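CLIP-associating protein 2 (Mus musculus, PDB 3WOZ) is a microtubule-associated protein whose TOG domains contribute to microtubule dynamics, probably by binding tubulin. Local coordinates at residues C48-T52 against L81-V87; I74-K78 against I114-F119; L92-M96 against V108-L112. The contacts are given in a common frame with arbitrary orientation. Residue numbers count along the deposited sequence, not the author numbering.

Contact 1: residues C48-T52 against L81-V87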
loop_
_atom_site.group_PDB
_atom_site.type_symbol
_atom_site.label_atom_id
_atom_site.label_comp_id
_atom_site.label_asym_id
_atom_site.label_seq_id
_atom_site.Cartn_x
_atom_site.Cartn_y
_atom_site.Cartn_z
ATOM N N CYS A 48 -12.406 -8.938 6.800
ATOM C CA CYS A 48 -11.318 -8.754 5.847
ATOM C C CYS A 48 -11.719 -9.174 4.436
ATOM O O CYS A 48 -11.314 -8.545 3.462
ATOM C CB CYS A 48 -10.073 -9.514 6.286
ATOM S SG CYS A 48 -9.260 -8.749 7.681
ATOM N N GLU A 49 -12.522 -10.231 4.347
ATOM C CA GLU A 49 -13.022 -10.728 3.065
ATOM C C GLU A 49 -14.043 -9.770 2.454
ATOM O O GLU A 49 -14.044 -9.547 1.240
ATOM C CB GLU A 49 -13.600 -12.137 3.223
ATOM C CG GLU A 49 -12.527 -13.192 3.505
ATOM C CD GLU A 49 -13.087 -14.521 3.989
ATOM O OE1 GLU A 49 -14.326 -14.647 4.134
ATOM O OE2 GLU A 49 -12.279 -15.443 4.230
ATOM N N ILE A 50 -14.896 -9.204 3.306
ATOM C CA ILE A 50 -15.843 -8.162 2.910
ATOM C C ILE A 50 -15.120 -6.895 2.435
ATOM O O ILE A 50 -15.488 -6.309 1.417
ATOM C CB ILE A 50 -16.811 -7.815 4.068
ATOM C CG1 ILE A 50 -17.793 -8.973 4.302
ATOM C CG2 ILE A 50 -17.571 -6.511 3.782
ATOM C CD1 ILE A 50 -18.542 -8.907 5.635
ATOM N N PHE A 51 -14.086 -6.492 3.172
ATOM C CA PHE A 51 -13.331 -5.286 2.846
ATOM C C PHE A 51 -12.531 -5.429 1.553
ATOM O O PHE A 51 -12.400 -4.467 0.797
ATOM C CB PHE A 51 -12.416 -4.880 4.009
ATOM C CG PHE A 51 -13.081 -4.010 5.046
ATOM C CD1 PHE A 51 -14.394 -3.571 4.887
ATOM C CD2 PHE A 51 -12.371 -3.592 6.168
ATOM C CE1 PHE A 51 -14.992 -2.750 5.840
ATOM C CE2 PHE A 51 -12.962 -2.772 7.119
ATOM C CZ PHE A 51 -14.276 -2.349 6.951
ATOM N N THR A 52 -11.998 -6.630 1.318
ATOM C CA THR A 52 -11.299 -6.959 0.078
ATOM C C THR A 52 -12.189 -6.677 -1.135
ATOM O O THR A 52 -11.745 -6.057 -2.103
ATOM C CB THR A 52 -10.831 -8.437 0.068
ATOM O OG1 THR A 52 -9.931 -8.660 1.159
ATOM C CG2 THR A 52 -10.117 -8.790 -1.244
ATOM N N LEU A 81 -3.724 -8.123 11.852
ATOM C CA LEU A 81 -3.976 -7.893 10.424
ATOM C C LEU A 81 -2.775 -8.136 9.508
ATOM O O LEU A 81 -2.805 -7.770 8.329
ATOM C CB LEU A 81 -4.510 -6.468 10.202
ATOM C CG LEU A 81 -5.957 -6.175 10.603
ATOM C CD1 LEU A 81 -6.227 -4.677 10.577
ATOM C CD2 LEU A 81 -6.943 -6.916 9.704
ATOM N N GLN A 82 -1.727 -8.762 10.034
ATOM C CA GLN A 82 -0.496 -8.960 9.263
ATOM C C GLN A 82 -0.672 -9.841 8.021
ATOM O O GLN A 82 -0.021 -9.613 6.995
ATOM C CB GLN A 82 0.638 -9.469 10.158
ATOM C CG GLN A 82 1.270 -8.346 10.984
ATOM C CD GLN A 82 2.342 -8.821 11.953
ATOM O OE1 GLN A 82 2.977 -9.859 11.752
ATOM N NE2 GLN A 82 2.553 -8.050 13.011
ATOM N N ASP A 83 -1.561 -10.827 8.113
ATOM C CA ASP A 83 -1.841 -11.724 6.993
ATOM C C ASP A 83 -2.731 -11.074 5.935
ATOM O O ASP A 83 -2.803 -11.556 4.804
ATOM C CB ASP A 83 -2.475 -13.029 7.488
ATOM C CG ASP A 83 -1.531 -13.852 8.345
ATOM O OD1 ASP A 83 -1.990 -14.403 9.364
ATOM O OD2 ASP A 83 -0.331 -13.954 8.007
ATOM N N TRP A 84 -3.401 -9.984 6.306
ATOM C CA TRP A 84 -4.256 -9.240 5.384
ATOM C C TRP A 84 -3.524 -8.036 4.791
ATOM O O TRP A 84 -4.039 -7.366 3.886
ATOM C CB TRP A 84 -5.548 -8.796 6.088
ATOM C CG TRP A 84 -6.588 -8.226 5.151
ATOM C CD1 TRP A 84 -7.200 -8.874 4.116
ATOM C CD2 TRP A 84 -7.126 -6.894 5.164
ATOM N NE1 TRP A 84 -8.085 -8.031 3.485
ATOM C CE2 TRP A 84 -8.059 -6.811 4.108
ATOM C CE3 TRP A 84 -6.911 -5.765 5.970
ATOM C CZ2 TRP A 84 -8.780 -5.642 3.834
ATOM C CZ3 TRP A 84 -7.624 -4.607 5.698
ATOM C CH2 TRP A 84 -8.551 -4.556 4.638
ATOM N N LEU A 85 -2.318 -7.775 5.294
ATOM C CA LEU A 85 -1.565 -6.581 4.928
ATOM C C LEU A 85 -1.260 -6.477 3.429
ATOM O O LEU A 85 -1.345 -5.385 2.860
ATOM C CB LEU A 85 -0.280 -6.452 5.765
ATOM C CG LEU A 85 0.637 -5.250 5.489
ATOM C CD1 LEU A 85 -0.088 -3.907 5.665
ATOM C CD2 LEU A 85 1.906 -5.302 6.337
ATOM N N PHE A 86 -0.918 -7.599 2.796
ATOM C CA PHE A 86 -0.651 -7.598 1.356
ATOM C C PHE A 86 -1.837 -7.009 0.597
ATOM O O PHE A 86 -1.663 -6.151 -0.263
ATOM C CB PHE A 86 -0.319 -9.006 0.828
ATOM C CG PHE A 86 -0.289 -9.093 -0.678
ATOM C CD1 PHE A 86 -1.422 -9.484 -1.391
ATOM C CD2 PHE A 86 0.865 -8.756 -1.385
ATOM C CE1 PHE A 86 -1.401 -9.554 -2.790
ATOM C CE2 PHE A 86 0.898 -8.822 -2.774
ATOM C CZ PHE A 86 -0.236 -9.225 -3.480
ATOM N N VAL A 87 -3.037 -7.476 0.931
ATOM C CA VAL A 87 -4.264 -7.036 0.278
ATOM C C VAL A 87 -4.552 -5.564 0.578
ATOM O O VAL A 87 -4.803 -4.789 -0.334
ATOM C CB VAL A 87 -5.470 -7.929 0.678
ATOM C CG1 VAL A 87 -6.789 -7.272 0.297
ATOM C CG2 VAL A 87 -5.345 -9.316 0.034
#
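This is a buried contact between two HEAT repeats: helix 41-54, the first helix of one repeat, receives Trp-84 from the turn that leads into helix 85-96, the first helix of the next. The indole does most of the work. Its chi1 is t, and the CA-to-CB bond already points toward 48-52, so the ring reaches across and Cys-48 sits over one face of the indole. There the CB of Cys-48 sits 3.7 Å from the centroid of the five-membered ring of Trp-84, 12° off its normal, a CH-pi contact. The SG of Cys-48 follows at 3.9 Å from the same centroid as a sulfur-aromatic contact, and it also touches Leu-81, with SG 3.6 Å from Leu-81 CD2. Further round the indole, Phe-51 CB packs 3.7 Å from Trp-84 CZ2, while the phenyl ring leads off from 81-87, with Trp-84 CH2 at its edge. Thr-52 OG1 lies 3.0 Å from Trp-84 NE1 at the edge of the indole. Thr-52 OG1 also hydrogen-bonds back to Cys-48 O at 2.7 Å, within its own helix, and touches Val-87 CG1 at 3.5 Å. The pairs Cys-48 with Trp-84 and Thr-52 with Val-87 step forward together along both segments, as expected where equivalent helices of successive repeats stack in the same direction. Helix 60-77 backs this layer: Phe-73 touches Cys-48 and Leu-81, Leu-70 touches Phe-51 and Trp-84, and the Phe-51 ring meets Phe-66 and Phe-73 edge-to-face. Beyond Phe-51, helix 19-34 adds Leu-26 and Leu-29, and Leu-85 leans on Ile-127 of helix 121-133.

Contact 2: residues I74-K78 against I114-F119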
loop_
_atom_site.group_PDB
_atom_site.type_symbol
_atom_site.label_atom_id
_atom_site.label_comp_id
_atom_site.label_asym_id
_atom_site.label_seq_id
_atom_site.Cartn_x
_atom_site.Cartn_y
_atom_site.Cartn_z
ATOM N N ILE A 74 -8.020 -0.366 10.933
ATOM C CA ILE A 74 -6.581 -0.566 11.019
ATOM C C ILE A 74 -6.057 -0.223 12.421
ATOM O O ILE A 74 -5.302 -0.997 13.006
ATOM C CB ILE A 74 -5.815 0.241 9.940
ATOM C CG1 ILE A 74 -6.174 -0.258 8.534
ATOM C CG2 ILE A 74 -4.312 0.144 10.163
ATOM C CD1 ILE A 74 -5.913 0.754 7.430
ATOM N N GLN A 75 -6.468 0.926 12.955
ATOM C CA GLN A 75 -5.994 1.369 14.270
ATOM C C GLN A 75 -6.364 0.412 15.409
ATOM O O GLN A 75 -5.577 0.205 16.322
ATOM C CB GLN A 75 -6.460 2.795 14.570
ATOM C CG GLN A 75 -5.657 3.848 13.819
ATOM C CD GLN A 75 -6.288 5.226 13.852
ATOM O OE1 GLN A 75 -7.447 5.388 14.241
ATOM N NE2 GLN A 75 -5.526 6.229 13.437
ATOM N N VAL A 76 -7.548 -0.188 15.329
ATOM C CA VAL A 76 -8.022 -1.101 16.368
ATOM C C VAL A 76 -7.416 -2.508 16.243
ATOM O O VAL A 76 -7.059 -3.117 17.249
ATOM C CB VAL A 76 -9.580 -1.139 16.409
ATOM C CG1 VAL A 76 -10.109 -2.350 17.192
ATOM C CG2 VAL A 76 -10.123 0.164 16.993
ATOM N N HIS A 77 -7.264 -2.998 15.014
ATOM C CA HIS A 77 -6.910 -4.399 14.778
ATOM C C HIS A 77 -5.541 -4.657 14.143
ATOM O O HIS A 77 -5.247 -5.797 13.775
ATOM C CB HIS A 77 -7.998 -5.088 13.941
ATOM C CG HIS A 77 -9.311 -5.223 14.645
ATOM N ND1 HIS A 77 -10.425 -4.492 14.288
ATOM C CD2 HIS A 77 -9.687 -5.998 15.688
ATOM C CE1 HIS A 77 -11.432 -4.815 15.080
ATOM N NE2 HIS A 77 -11.009 -5.722 15.941
ATOM N N LYS A 78 -4.705 -3.624 14.031
ATOM C CA LYS A 78 -3.385 -3.756 13.389
ATOM C C LYS A 78 -2.554 -4.981 13.822
ATOM O O LYS A 78 -1.876 -5.591 12.993
ATOM C CB LYS A 78 -2.561 -2.466 13.531
ATOM C CG LYS A 78 -2.410 -1.934 14.961
ATOM C CD LYS A 78 -1.635 -0.621 14.964
ATOM C CE LYS A 78 -1.551 -0.002 16.356
ATOM N NZ LYS A 78 -0.499 -0.644 17.191
ATOM N N ILE A 114 -2.061 5.764 7.591
ATOM C CA ILE A 114 -2.400 4.948 8.755
ATOM C C ILE A 114 -1.727 3.574 8.648
ATOM O O ILE A 114 -1.066 3.133 9.583
ATOM C CB ILE A 114 -3.945 4.797 8.914
ATOM C CG1 ILE A 114 -4.616 6.163 9.110
ATOM C CG2 ILE A 114 -4.303 3.843 10.055
ATOM C CD1 ILE A 114 -4.130 6.949 10.301
ATOM N N THR A 115 -1.890 2.921 7.498
ATOM C CA THR A 115 -1.235 1.638 7.217
ATOM C C THR A 115 0.262 1.718 7.477
ATOM O O THR A 115 0.814 0.887 8.189
ATOM C CB THR A 115 -1.468 1.193 5.754
ATOM O OG1 THR A 115 -2.872 1.121 5.504
ATOM C CG2 THR A 115 -0.839 -0.184 5.482
ATOM N N ARG A 116 0.903 2.734 6.912
ATOM C CA ARG A 116 2.356 2.881 6.977
ATOM C C ARG A 116 2.892 2.978 8.400
ATOM O O ARG A 116 3.995 2.501 8.676
ATOM C CB ARG A 116 2.794 4.096 6.165
ATOM C CG ARG A 116 4.200 4.010 5.579
ATOM C CD ARG A 116 4.340 5.003 4.416
ATOM N NE ARG A 116 3.906 6.331 4.837
ATOM C CZ ARG A 116 2.907 7.028 4.303
ATOM N NH1 ARG A 116 2.200 6.567 3.272
ATOM N NH2 ARG A 116 2.630 8.217 4.807
ATOM N N GLU A 117 2.109 3.582 9.295
ATOM C CA GLU A 117 2.526 3.747 10.686
ATOM C C GLU A 117 2.002 2.646 11.610
ATOM O O GLU A 117 2.303 2.649 12.801
ATOM C CB GLU A 117 2.128 5.140 11.221
ATOM C CG GLU A 117 0.629 5.336 11.460
ATOM C CD GLU A 117 0.259 6.772 11.836
ATOM O OE1 GLU A 117 1.017 7.707 11.507
ATOM O OE2 GLU A 117 -0.806 6.969 12.457
ATOM N N SER A 118 1.234 1.705 11.065
ATOM C CA SER A 118 0.580 0.687 11.896
ATOM C C SER A 118 1.179 -0.730 11.803
ATOM O O SER A 118 0.786 -1.615 12.553
ATOM C CB SER A 118 -0.920 0.629 11.586
ATOM O OG SER A 118 -1.528 1.902 11.733
ATOM N N PHE A 119 2.122 -0.939 10.892
ATOM C CA PHE A 119 2.627 -2.290 10.618
ATOM C C PHE A 119 4.148 -2.317 10.597
ATOM O O PHE A 119 4.763 -1.298 10.305
ATOM C CB PHE A 119 2.077 -2.800 9.281
ATOM C CG PHE A 119 0.596 -3.037 9.282
ATOM C CD1 PHE A 119 0.067 -4.229 9.778
ATOM C CD2 PHE A 119 -0.277 -2.075 8.777
ATOM C CE1 PHE A 119 -1.305 -4.455 9.774
ATOM C CE2 PHE A 119 -1.653 -2.291 8.774
ATOM C CZ PHE A 119 -2.168 -3.483 9.271
HETATM O O HOH W 1 -2.857 5.610 13.360
HETATM O O HOH W 2 0.685 -4.890 13.253
#
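Ile-74, chi1 m and chi2 t, sends its branched side chain between the C-terminal turns of helix 60-77 and helix 102-118. Ile-74 CG2 packs 3.7 Å from Ile-114 CG2 and 3.9 Å from Phe-119 CE2, and Ile-74 CD1 lies 3.6 Å from Thr-115 OG1, a hydroxyl hydrogen-bonded to Ala-111 O. With chi1 at m, Ser-118 folds OG back onto Ile-114 O (2.5 Å). Helices 60-77 and 102-118 are the second helices of adjacent HEAT repeats, stacked side by side as in an alpha-solenoid. Lys-78 takes chi1 p and then runs extended through chi3, laying CD 3.7 Å from Ser-118 CB. Phe-119, with chi1 m, swings its ring back so that CE1 comes within 3.5 Å of Lys-78 O. At the exposed rim, Gln-75 sets out sideways but its end draws closer, NE2 lying 3.5 Å from Ile-114 CD1, and a water bridges Gln-75 NE2 (2.7 Å) to Glu-117 OE2 (2.6 Å). A second water binds Lys-78 O at 2.7 Å and, weakly, Ser-118 O at 3.4 Å.

Contact 3: residues L92-M96 against V108-L112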
loop_
_atom_site.group_PDB
_atom_site.type_symbol
_atom_site.label_atom_id
_atom_site.label_comp_id
_atom_site.label_asym_id
_atom_site.label_seq_id
_atom_site.Cartn_x
_atom_site.Cartn_y
_atom_site.Cartn_z
ATOM N N LEU A 92 -4.881 -0.421 -1.782
ATOM C CA LEU A 92 -4.846 1.019 -1.535
ATOM C C LEU A 92 -3.956 1.737 -2.546
ATOM O O LEU A 92 -4.281 2.841 -2.989
ATOM C CB LEU A 92 -4.394 1.331 -0.107
ATOM C CG LEU A 92 -5.388 1.195 1.048
ATOM C CD1 LEU A 92 -4.674 1.521 2.357
ATOM C CD2 LEU A 92 -6.623 2.101 0.863
ATOM N N LEU A 93 -2.845 1.103 -2.922
ATOM C CA LEU A 93 -1.941 1.692 -3.914
ATOM C C LEU A 93 -2.563 1.711 -5.310
ATOM O O LEU A 93 -2.369 2.665 -6.068
ATOM C CB LEU A 93 -0.587 0.982 -3.927
ATOM C CG LEU A 93 0.307 1.232 -2.708
ATOM C CD1 LEU A 93 1.433 0.212 -2.686
ATOM C CD2 LEU A 93 0.858 2.655 -2.699
ATOM N N LYS A 94 -3.319 0.667 -5.636
ATOM C CA LYS A 94 -4.082 0.637 -6.882
ATOM C C LYS A 94 -5.131 1.756 -6.912
ATOM O O LYS A 94 -5.259 2.462 -7.912
ATOM C CB LYS A 94 -4.737 -0.731 -7.087
ATOM C CG LYS A 94 -3.751 -1.835 -7.446
ATOM C CD LYS A 94 -4.465 -3.155 -7.669
ATOM C CE LYS A 94 -3.608 -4.093 -8.517
ATOM N NZ LYS A 94 -4.163 -5.480 -8.565
ATOM N N LYS A 95 -5.852 1.929 -5.806
ATOM C CA LYS A 95 -6.831 3.015 -5.675
ATOM C C LYS A 95 -6.173 4.387 -5.761
ATOM O O LYS A 95 -6.693 5.288 -6.417
ATOM C CB LYS A 95 -7.632 2.887 -4.375
ATOM C CG LYS A 95 -8.639 1.750 -4.378
ATOM C CD LYS A 95 -9.620 1.893 -5.530
ATOM C CE LYS A 95 -10.021 0.546 -6.066
ATOM N NZ LYS A 95 -11.233 0.668 -6.903
HETATM N N MSE A 96 -5.019 4.525 -5.114
HETATM C CA MSE A 96 -4.236 5.758 -5.150
HETATM C C MSE A 96 -3.749 6.083 -6.564
HETATM O O MSE A 96 -3.544 7.247 -6.901
HETATM C CB MSE A 96 -3.047 5.668 -4.184
HETATM C CG MSE A 96 -2.379 6.999 -3.869
HETATM SE SE MSE A 96 -3.545 8.213 -2.857
HETATM C CE MSE A 96 -2.819 9.905 -3.503
ATOM N N VAL A 108 -7.883 7.861 0.527
ATOM C CA VAL A 108 -6.968 6.769 0.197
ATOM C C VAL A 108 -5.599 7.084 0.786
ATOM O O VAL A 108 -4.989 6.236 1.439
ATOM C CB VAL A 108 -6.837 6.549 -1.334
ATOM C CG1 VAL A 108 -5.889 5.388 -1.630
ATOM C CG2 VAL A 108 -8.193 6.291 -1.964
ATOM N N GLN A 109 -5.130 8.313 0.569
ATOM C CA GLN A 109 -3.852 8.752 1.132
ATOM C C GLN A 109 -3.830 8.604 2.654
ATOM O O GLN A 109 -2.847 8.124 3.222
ATOM C CB GLN A 109 -3.518 10.189 0.717
ATOM C CG GLN A 109 -2.094 10.623 1.074
ATOM C CD GLN A 109 -1.040 9.716 0.449
ATOM O OE1 GLN A 109 -0.830 9.734 -0.763
ATOM N NE2 GLN A 109 -0.383 8.910 1.275
ATOM N N LYS A 110 -4.929 8.996 3.297
ATOM C CA LYS A 110 -5.069 8.885 4.743
ATOM C C LYS A 110 -4.973 7.427 5.194
ATOM O O LYS A 110 -4.244 7.115 6.137
ATOM C CB LYS A 110 -6.388 9.515 5.211
ATOM C CG LYS A 110 -6.732 9.283 6.686
ATOM C CD LYS A 110 -5.760 10.001 7.613
ATOM C CE LYS A 110 -6.209 9.920 9.063
ATOM N NZ LYS A 110 -5.115 10.375 9.971
ATOM N N ALA A 111 -5.715 6.549 4.522
ATOM C CA ALA A 111 -5.654 5.114 4.794
ATOM C C ALA A 111 -4.241 4.552 4.604
ATOM O O ALA A 111 -3.788 3.725 5.399
ATOM C CB ALA A 111 -6.654 4.366 3.930
ATOM N N LEU A 112 -3.552 5.003 3.556
ATOM C CA LEU A 112 -2.160 4.621 3.319
ATOM C C LEU A 112 -1.243 5.085 4.447
ATOM O O LEU A 112 -0.361 4.337 4.870
ATOM C CB LEU A 112 -1.644 5.182 1.987
ATOM C CG LEU A 112 -2.032 4.496 0.677
ATOM C CD1 LEU A 112 -1.660 5.394 -0.501
ATOM C CD2 LEU A 112 -1.364 3.116 0.544
#
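Helices 85-96 and 102-118 come back along each other here, their short segments crossing at -150° with the axes 9.6 Å apart, and the contact is almost wholly apolar. Leu-92 opens 92-96, its CA-to-CB bond directed toward 108-112. Leu-92 CB meets Leu-112 CD2 at 3.6 Å, Leu-92 CD1 reaches Ala-111 CB at 3.8 Å, and the carbonyl O of Leu-92 lies 3.3 Å from Val-108 CG1. The small side chain of Ala-111 lets the leucine end come in close to the second helix. Leu-93 starts off pointing away, but its end curls back far enough for CD2 to touch Leu-112 CD2 at 4.0 Å. Lys-95 gives the contact only its base, CB lying 4.1 Å from Val-108 CG1, and the chain then leads off to hydrogen-bond Phe-55 O through NZ. One residue on, Met-96, a selenomethionine in this crystal, sits nearest Val-108, the two CA atoms 6.1 Å apart. Met-96 CB packs 3.8 Å from Val-108 CG1 and Met-96 CG 3.8 Å from Leu-112 CD1, while Met-96 CE ends 3.4 Å from the OE1 of Gln-109, whose NE2 is hydrogen-bonded to Asp-113. Val-108 CG1 is thus set among Leu-92, Lys-95 and Met-96, one turn of the facing helix. Leu-67 and Leu-70 of helix 60-77 close one side and Ala-146 and Tyr-150 of helix 141-155 another. Two consecutive antiparallel helices joined by a short turn and glued by aliphatic side chains make up a single HEAT repeat, the building unit of the TOG domain.

Contacts 1 and 2 join one HEAT repeat, helices 41-54 and 60-77, to the next, helices 85-96 and 102-118. Contact 1 pairs the two first helices and contact 2 the two second helices, so their segments alternate along the chain, and contact 3 falls within the span between the segments of contact 2. The centres lie about 12 to 14 Å apart. Contact 2 touches both others, through Phe-119 on Leu-81 and Leu-85 and through Thr-115 on Leu-92, while contacts 1 and 3, about 5 Å apart at their nearest atoms, share helix 85-96. Contacts 1 and 2 thus stack one repeat on the next and contact 3 packs the two helices of the second, as in an alpha-solenoid of HEAT repeats.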